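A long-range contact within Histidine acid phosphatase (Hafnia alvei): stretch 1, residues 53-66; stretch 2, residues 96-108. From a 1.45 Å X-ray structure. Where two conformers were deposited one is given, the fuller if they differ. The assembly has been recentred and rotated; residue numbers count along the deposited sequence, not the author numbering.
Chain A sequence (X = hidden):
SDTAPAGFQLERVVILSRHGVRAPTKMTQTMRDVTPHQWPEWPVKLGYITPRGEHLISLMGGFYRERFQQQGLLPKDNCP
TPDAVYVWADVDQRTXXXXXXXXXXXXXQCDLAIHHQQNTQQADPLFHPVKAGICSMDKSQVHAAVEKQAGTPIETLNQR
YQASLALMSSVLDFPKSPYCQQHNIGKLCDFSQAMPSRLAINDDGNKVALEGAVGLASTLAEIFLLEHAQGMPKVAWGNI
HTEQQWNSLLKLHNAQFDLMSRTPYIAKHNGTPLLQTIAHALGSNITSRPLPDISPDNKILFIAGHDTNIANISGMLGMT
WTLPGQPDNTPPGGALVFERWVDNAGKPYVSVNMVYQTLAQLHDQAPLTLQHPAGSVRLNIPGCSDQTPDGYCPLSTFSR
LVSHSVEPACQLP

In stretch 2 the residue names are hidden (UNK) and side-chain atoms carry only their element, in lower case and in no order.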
# COMPACT_ATOMS: atom_id res chain seq x y z
N GLY A 53 -0.94 -16.20 -0.78
CA GLY A 53 -1.24 -14.83 -0.46
C GLY A 53 -2.47 -14.72 0.43
O GLY A 53 -2.53 -13.93 1.38
N GLU A 54 -3.50 -15.49 0.07
CA GLU A 54 -4.69 -15.50 0.91
C GLU A 54 -4.40 -15.98 2.30
O GLU A 54 -4.87 -15.39 3.30
CB GLU A 54 -5.77 -16.36 0.24
CG GLU A 54 -6.33 -15.77 -1.02
CD GLU A 54 -7.22 -16.76 -1.77
OE1 GLU A 54 -6.73 -17.67 -2.45
OE2 GLU A 54 -8.47 -16.65 -1.67
N HIS A 55 -3.65 -17.05 2.41
CA HIS A 55 -3.25 -17.60 3.73
C HIS A 55 -2.52 -16.53 4.55
O HIS A 55 -2.79 -16.31 5.72
CB HIS A 55 -2.42 -18.85 3.56
CG HIS A 55 -1.90 -19.38 4.85
ND1 HIS A 55 -2.72 -19.80 5.89
CD2 HIS A 55 -0.63 -19.47 5.31
CE1 HIS A 55 -1.96 -20.18 6.91
NE2 HIS A 55 -0.69 -20.00 6.58
N LEU A 56 -1.58 -15.87 3.91
CA LEU A 56 -0.80 -14.83 4.57
C LEU A 56 -1.67 -13.69 5.04
O LEU A 56 -1.40 -13.15 6.12
CB LEU A 56 0.36 -14.37 3.66
CG LEU A 56 1.52 -15.36 3.47
CD1 LEU A 56 2.39 -14.96 2.31
CD2 LEU A 56 2.35 -15.47 4.74
N ILE A 57 -2.68 -13.28 4.27
CA ILE A 57 -3.62 -12.28 4.73
C ILE A 57 -4.42 -12.80 5.91
O ILE A 57 -4.65 -12.04 6.87
CB ILE A 57 -4.56 -11.84 3.61
CG1 ILE A 57 -3.80 -11.10 2.52
CG2 ILE A 57 -5.70 -10.97 4.15
CD1 ILE A 57 -3.17 -9.77 2.92
N SER A 58 -4.85 -14.06 5.87
CA SER A 58 -5.59 -14.61 7.02
C SER A 58 -4.73 -14.60 8.29
O SER A 58 -5.26 -14.36 9.37
CB SER A 58 -6.12 -16.01 6.73
OG SER A 58 -5.10 -16.99 6.84
N LEU A 59 -3.41 -14.80 8.15
CA LEU A 59 -2.53 -14.74 9.33
C LEU A 59 -2.59 -13.31 9.91
O LEU A 59 -2.66 -13.12 11.15
CB LEU A 59 -1.07 -15.16 9.01
CG LEU A 59 -0.90 -16.61 8.62
CD1 LEU A 59 0.58 -16.87 8.28
CD2 LEU A 59 -1.35 -17.57 9.71
N MET A 60 -2.55 -12.29 9.07
CA MET A 60 -2.75 -10.90 9.51
C MET A 60 -4.10 -10.71 10.18
O MET A 60 -4.18 -10.06 11.22
CB MET A 60 -2.56 -9.90 8.37
CG MET A 60 -1.13 -9.80 7.89
SD MET A 60 -0.09 -8.84 9.03
CE MET A 60 -0.57 -7.15 8.66
N GLY A 61 -5.17 -11.26 9.59
CA GLY A 61 -6.50 -11.19 10.22
C GLY A 61 -6.47 -11.73 11.64
O GLY A 61 -7.07 -11.14 12.53
N GLY A 62 -5.84 -12.87 11.83
CA GLY A 62 -5.68 -13.49 13.17
C GLY A 62 -4.92 -12.57 14.11
O GLY A 62 -5.24 -12.51 15.29
N PHE A 63 -3.90 -11.90 13.61
CA PHE A 63 -3.15 -10.96 14.44
C PHE A 63 -4.03 -9.79 14.85
O PHE A 63 -4.08 -9.41 16.03
CB PHE A 63 -1.91 -10.45 13.71
CG PHE A 63 -1.15 -9.43 14.50
CD1 PHE A 63 -0.44 -9.81 15.64
CD2 PHE A 63 -1.24 -8.08 14.19
CE1 PHE A 63 0.24 -8.86 16.42
CE2 PHE A 63 -0.58 -7.13 14.95
CZ PHE A 63 0.16 -7.54 16.07
N TYR A 64 -4.75 -9.23 13.89
CA TYR A 64 -5.67 -8.15 14.17
C TYR A 64 -6.72 -8.57 15.20
O TYR A 64 -7.05 -7.79 16.11
CB TYR A 64 -6.39 -7.66 12.90
CG TYR A 64 -5.57 -6.90 11.90
CD1 TYR A 64 -4.86 -5.76 12.24
CD2 TYR A 64 -5.53 -7.32 10.57
CE1 TYR A 64 -4.11 -5.09 11.25
CE2 TYR A 64 -4.80 -6.64 9.61
CZ TYR A 64 -4.08 -5.57 9.96
OH TYR A 64 -3.39 -4.95 8.89
N ARG A 65 -7.22 -9.79 15.09
CA ARG A 65 -8.15 -10.31 16.09
C ARG A 65 -7.55 -10.25 17.49
O ARG A 65 -8.18 -9.72 18.42
CB ARG A 65 -8.64 -11.73 15.76
CG ARG A 65 -9.59 -12.34 16.78
CD ARG A 65 -10.76 -11.38 17.03
NE ARG A 65 -11.78 -11.88 17.97
CZ ARG A 65 -12.76 -12.73 17.65
NH1 ARG A 65 -12.90 -13.22 16.42
NH2 ARG A 65 -13.63 -13.10 18.58
N GLU A 66 -6.32 -10.74 17.65
CA GLU A 66 -5.70 -10.78 18.96
C GLU A 66 -5.47 -9.35 19.46
O GLU A 66 -5.71 -9.11 20.65
CB GLU A 66 -4.37 -11.51 18.94
CG GLU A 66 -4.44 -13.00 18.75
CD GLU A 66 -3.19 -13.76 19.23
OE1 GLU A 66 -2.45 -13.30 20.12
OE2 GLU A 66 -2.98 -14.88 18.72
N UNK A 96 -10.70 -8.27 -3.59
CA UNK A 96 -11.84 -8.97 -3.04
C UNK A 96 -11.39 -10.17 -2.23
O UNK A 96 -11.89 -10.41 -1.11
n UNK A 96 -14.28 -11.26 -6.70
c UNK A 96 -13.53 -8.22 -4.77
c UNK A 96 -13.86 -10.26 -7.46
c UNK A 96 -14.57 -8.55 -5.81
n UNK A 96 -13.28 -10.51 -8.62
n UNK A 96 -13.96 -9.00 -7.06
c UNK A 96 -12.82 -9.39 -4.15
N UNK A 97 -10.46 -10.98 -2.75
CA UNK A 97 -10.05 -12.15 -2.03
C UNK A 97 -9.23 -11.79 -0.79
O UNK A 97 -9.22 -12.53 0.21
c UNK A 97 -9.26 -13.07 -2.94
n UNK A 97 -12.20 -16.67 -4.41
c UNK A 97 -11.12 -14.59 -3.61
c UNK A 97 -10.10 -13.62 -4.07
c UNK A 97 -11.69 -15.33 -4.83
N UNK A 98 -8.51 -10.68 -0.83
CA UNK A 98 -7.87 -10.20 0.40
C UNK A 98 -8.92 -9.91 1.48
O UNK A 98 -8.74 -10.27 2.62
c UNK A 98 -6.55 -8.29 1.35
c UNK A 98 -7.07 -8.92 0.11
o UNK A 98 -5.95 -9.27 -0.72
N UNK A 99 -10.00 -9.19 1.12
CA UNK A 99 -11.03 -8.91 2.08
C UNK A 99 -11.59 -10.18 2.67
O UNK A 99 -11.81 -10.27 3.89
N UNK A 100 -11.88 -11.17 1.83
CA UNK A 100 -12.39 -12.47 2.34
C UNK A 100 -11.38 -13.20 3.26
O UNK A 100 -11.78 -13.76 4.27
c UNK A 100 -14.66 -13.52 -0.63
o UNK A 100 -15.84 -13.18 -0.94
c UNK A 100 -14.06 -12.76 0.51
o UNK A 100 -14.02 -14.46 -1.17
c UNK A 100 -12.82 -13.37 1.18
N UNK A 101 -10.10 -13.13 2.94
CA UNK A 101 -9.08 -13.77 3.73
C UNK A 101 -8.90 -13.06 5.07
O UNK A 101 -8.65 -13.71 6.10
c UNK A 101 -7.77 -13.83 2.96
N UNK A 102 -9.04 -11.75 5.07
CA UNK A 102 -9.03 -10.98 6.32
C UNK A 102 -10.14 -11.42 7.24
O UNK A 102 -9.90 -11.73 8.42
c UNK A 102 -8.96 -7.55 9.32
c UNK A 102 -10.27 -7.10 9.43
c UNK A 102 -8.59 -8.29 8.21
c UNK A 102 -9.13 -9.47 6.03
c UNK A 102 -11.19 -7.47 8.49
c UNK A 102 -10.81 -8.20 7.39
c UNK A 102 -9.50 -8.64 7.23
N UNK A 103 -11.37 -11.56 6.71
CA UNK A 103 -12.49 -12.02 7.53
C UNK A 103 -12.24 -13.45 8.04
O UNK A 103 -12.56 -13.75 9.19
c UNK A 103 -13.80 -11.97 6.72
c UNK A 103 -15.44 -10.73 5.40
c UNK A 103 -14.64 -9.79 7.59
c UNK A 103 -14.27 -10.57 6.36
N UNK A 104 -11.65 -14.33 7.21
CA UNK A 104 -11.41 -15.71 7.63
C UNK A 104 -10.39 -15.78 8.77
O UNK A 104 -10.51 -16.68 9.61
c UNK A 104 -10.91 -16.52 6.46
N UNK A 105 -9.42 -14.85 8.82
CA UNK A 105 -8.45 -14.81 9.91
C UNK A 105 -8.98 -14.09 11.14
O UNK A 105 -8.75 -14.51 12.26
N UNK A 106 -9.68 -13.00 10.91
CA UNK A 106 -10.26 -12.21 12.00
C UNK A 106 -11.32 -12.95 12.75
O UNK A 106 -11.42 -12.83 14.00
c UNK A 106 -12.46 -9.04 12.08
c UNK A 106 -11.28 -9.91 12.55
c UNK A 106 -10.84 -10.91 11.46
c UNK A 106 -10.12 -9.06 12.96
N UNK A 107 -12.14 -13.72 12.02
CA UNK A 107 -13.36 -14.32 12.56
C UNK A 107 -13.63 -15.64 11.86
O UNK A 107 -14.54 -15.76 11.05
c UNK A 107 -14.51 -13.35 12.39
N UNK A 108 -12.81 -16.65 12.17
CA UNK A 108 -12.91 -17.89 11.45
C UNK A 108 -14.29 -18.52 11.59
O UNK A 108 -14.83 -18.59 12.69
c UNK A 108 -11.72 -16.64 13.17
c UNK A 108 -11.84 -18.77 12.09
c UNK A 108 -10.97 -17.87 12.85
O HOH W 1 -9.80 -15.28 0.22
O HOH W 2 -10.31 -18.32 -2.70

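Position 96 carries three carbons, a nitrogen, then a carbon bearing two more nitrogens; this guanidinium identifies Arg-96, which touches nothing on stretch 1. At 97, four carbons in a row end in a nitrogen, so it is Lys-97. Its CB lies 3.9 Å from Glu-54 OE2, and the polar link runs through water: the O of water 1 donates to Glu-54 OE2 at 2.7 Å and to Lys-97 O at 2.8 Å, while the O of water 2 donates to Glu-54 OE2 at 2.7 Å and accepts from Lys-97 NZ at 3.0 Å.

Position 98 has one carbon carrying an oxygen and a carbon, a beta-branched hydroxyl: Thr-98. Ile-57 CG2 approaches its methyl CG2 at 4.0 Å and its backbone O at 3.5 Å. Position 99 has no side-chain atoms and makes no contact: Gly-99. At 100, three carbons, the third holding two oxygens, give Glu-100, also without contact.

A single carbon at 101, directed toward stretch 1, marks Ala-101. Its CB sits 3.3 Å from Glu-54 O and 3.7 Å from Ile-57 CG2. Position 102 has one carbon followed by a six-carbon ring without a hydroxyl, hence Phe-102. Its CE1 meets Tyr-64 CD2 at 3.7 Å, with the ring planes at 66°. Four carbons forked at the second make 103 Leu-103, pointing away; the lone carbon at 104 makes Ala-104, whose CB also stays beyond contact range.

Position 105 has no side-chain atoms: Gly-105. An ideal CB would fall 1.9 Å from Ser-58 O, a clash. At 106, four carbons forked at the second indicate Leu-106; its CD1 reaches Tyr-64 CB at 4.0 Å. The single carbon at 107 identifies Ala-107, the first residue to leave helical phi/psi, with its CB 4.3 Å from Arg-65 NH1. At 108, three carbons closing onto the backbone N define Pro-108, outside contact range.

The contact works by close backbone packing: the helix axes approach to 6.5 Å at 45°, and Ser-58 CA lies 4.1 Å from Gly-105 CA. Gly-61 faces the same constraint from the other helix: an ideal CB there would lie 2.6 Å from Phe-102 O, also a clash. This proximity permits CA-H...O contacts, including Gly-105 CA to Ser-58 O at 3.3 Å (150° at H) and Ser-58 CA to Ala-101 O at 3.3 Å (135°). Apolar side chains pack along one side of the crossing, with Ile-57 CG2 3.7 Å from Ala-101 CB and Tyr-64 CD2 3.7 Å from Phe-102 CE1, and one direct hydrogen bond joins the stretches near the end of the second helix, Arg-65 NH1 to Leu-106 O (2.9 Å, 160°). Together the stretches bury 610 Å².

Stretch 2 (96-108) RKTGEAFLAGLAP
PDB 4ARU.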